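Local coordinates for protein erythrocyte binding antigen 140 (Plasmodium falciparum, PDB 4GF2) that probably binds a receptor on the host erythrocyte surface, with glycophorin C and sialic acid implicated, through its two Duffy-binding-like domains during invasion by the parasite, at residues N397-L402 with K455-V460. The protein carries 3 engineered substitutions. Residues are numbered along the deposited sequence; the frame is centred on the assembly and turned at random.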
loop_
_atom_site.group_PDB
_atom_site.type_symbol
_atom_site.label_atom_id
_atom_site.label_comp_id
_atom_site.label_asym_id
_atom_site.label_seq_id
_atom_site.Cartn_x
_atom_site.Cartn_y
_atom_site.Cartn_z
ATOM N N ASN A 397 11.840 20.466 12.206
ATOM C CA ASN A 397 11.272 21.569 11.431
ATOM C C ASN A 397 10.574 21.063 10.167
ATOM O O ASN A 397 9.409 21.386 9.919
ATOM C CB ASN A 397 12.348 22.596 11.058
ATOM C CG ASN A 397 12.778 23.457 12.238
ATOM O OD1 ASN A 397 12.049 23.604 13.221
ATOM N ND2 ASN A 397 13.966 24.046 12.133
ATOM N N SER A 398 11.276 20.262 9.374
ATOM C CA SER A 398 10.704 19.744 8.134
ATOM C C SER A 398 9.632 18.693 8.413
ATOM O O SER A 398 8.633 18.603 7.703
ATOM C CB SER A 398 11.797 19.174 7.231
ATOM O OG SER A 398 12.568 20.224 6.671
ATOM N N TYR A 399 9.840 17.903 9.457
ATOM C CA TYR A 399 8.831 16.954 9.902
ATOM C C TYR A 399 7.506 17.664 10.169
ATOM O O TYR A 399 6.450 17.233 9.706
ATOM C CB TYR A 399 9.303 16.251 11.172
ATOM C CG TYR A 399 8.231 15.425 11.838
ATOM C CD1 TYR A 399 7.718 14.298 11.215
ATOM C CD2 TYR A 399 7.735 15.769 13.088
ATOM C CE1 TYR A 399 6.740 13.535 11.815
ATOM C CE2 TYR A 399 6.756 15.008 13.699
ATOM C CZ TYR A 399 6.262 13.891 13.054
ATOM O OH TYR A 399 5.289 13.124 13.649
ATOM N N ALA A 400 7.569 18.758 10.922
ATOM C CA ALA A 400 6.373 19.510 11.284
ATOM C C ALA A 400 5.736 20.174 10.061
ATOM O O ALA A 400 4.515 20.276 9.968
ATOM C CB ALA A 400 6.710 20.550 12.333
ATOM N N ASP A 401 6.564 20.636 9.129
ATOM C CA ASP A 401 6.049 21.243 7.910
ATOM C C ASP A 401 5.294 20.200 7.096
ATOM O O ASP A 401 4.252 20.491 6.510
ATOM C CB ASP A 401 7.178 21.838 7.070
ATOM C CG ASP A 401 7.631 23.197 7.569
ATOM O OD1 ASP A 401 6.879 23.849 8.324
ATOM O OD2 ASP A 401 8.739 23.623 7.188
ATOM N N LEU A 402 5.824 18.982 7.061
ATOM C CA LEU A 402 5.167 17.901 6.342
ATOM C C LEU A 402 3.800 17.651 6.950
ATOM O O LEU A 402 2.807 17.507 6.233
ATOM C CB LEU A 402 6.006 16.629 6.393
ATOM C CG LEU A 402 7.274 16.650 5.542
ATOM C CD1 LEU A 402 8.175 15.475 5.890
ATOM C CD2 LEU A 402 6.919 16.632 4.070
ATOM N N LYS A 455 9.834 7.943 12.474
ATOM C CA LYS A 455 10.765 6.823 12.554
ATOM C C LYS A 455 11.803 6.881 11.441
ATOM O O LYS A 455 12.998 6.732 11.695
ATOM C CB LYS A 455 10.018 5.488 12.491
ATOM C CG LYS A 455 9.506 4.998 13.836
ATOM C CD LYS A 455 8.774 3.670 13.710
ATOM C CE LYS A 455 8.356 3.144 15.074
ATOM N NZ LYS A 455 7.602 1.866 14.978
ATOM N N VAL A 456 11.351 7.098 10.208
ATOM C CA VAL A 456 12.263 7.084 9.069
ATOM C C VAL A 456 13.133 8.337 9.029
ATOM O O VAL A 456 14.288 8.278 8.612
ATOM C CB VAL A 456 11.522 6.910 7.713
ATOM C CG1 VAL A 456 10.726 5.614 7.703
ATOM C CG2 VAL A 456 10.623 8.093 7.420
ATOM N N MET A 457 12.589 9.468 9.470
ATOM C CA MET A 457 13.347 10.716 9.462
ATOM C C MET A 457 14.380 10.733 10.576
ATOM O O MET A 457 15.453 11.310 10.425
ATOM C CB MET A 457 12.415 11.920 9.609
ATOM C CG MET A 457 11.497 12.150 8.418
ATOM S SD MET A 457 10.596 13.707 8.553
ATOM C CE MET A 457 11.877 14.889 8.152
ATOM N N SER A 458 14.053 10.095 11.695
ATOM C CA SER A 458 14.930 10.088 12.856
ATOM C C SER A 458 16.095 9.124 12.674
ATOM O O SER A 458 17.017 9.089 13.493
ATOM C CB SER A 458 14.141 9.711 14.111
ATOM O OG SER A 458 13.595 8.407 14.007
ATOM N N ALA A 459 16.051 8.346 11.597
ATOM C CA ALA A 459 17.068 7.333 11.342
ATOM C C ALA A 459 18.423 7.941 10.996
ATOM O O ALA A 459 19.451 7.272 11.094
ATOM C CB ALA A 459 16.615 6.412 10.228
ATOM N N VAL A 460 18.429 9.207 10.590
ATOM C CA VAL A 460 19.674 9.861 10.194
ATOM C C VAL A 460 20.375 10.560 11.360
ATOM O O VAL A 460 21.404 11.209 11.167
ATOM C CB VAL A 460 19.439 10.887 9.073
ATOM C CG1 VAL A 460 18.740 10.229 7.895
ATOM C CG2 VAL A 460 18.633 12.073 9.589
#
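Met-457, on helix 435-457, lays its thioether against helix 388-407 between Tyr-399 and Leu-402, and this one side chain makes every close approach from its segment. CG stands anti to the carbonyl carbon and the chain runs extended through chi2 before bending at chi3 (75°), a turn that carries CE along the helix surface to Tyr-399 and Ser-398. The sulfur, Met-457 SD, lies 3.9 Å from Tyr-399 CB, while the methyl carbon CE settles 3.9 Å from the backbone N of Tyr-399. Toward Ser-398 the fit is slacker, with Met-457 CE 4.4 Å from Ser-398 CB. Leu-402 meets the sulfur end-on, its CD1 branch 4.0 Å from Met-457 SD.

Tyr-399 meets the thioether with its rim. Met-457 SD sits 5.2 Å from the centroid of the Tyr-399 ring and 77° off the ring normal, a Met-aromatic contact at the edge, with CD1 the ring atom nearest the sulfur. The ring, with CG anti to the backbone N (chi1 170°), carries its hydroxyl to the carbonyl oxygen of Lys-450, on the same helix as Met-457, while Trp-454 packs edge-to-face with it. Ser-398 offers its CB to the methionine, while its OG is hydrogen-bonded to Glu-375 of helix 361-382 and to Arg-344.

Helix 361-382 adjoins the same packing, Ser-372 touching both Leu-402 and Met-457, within the second Duffy-binding-like domain of the chain. No hydrogen bond or salt bridge spans the two segments, consistent with a buried contact held by van der Waals packing and a Met-aromatic approach; the Tyr-399 hydroxyl adds a second, polar tie between the two helices.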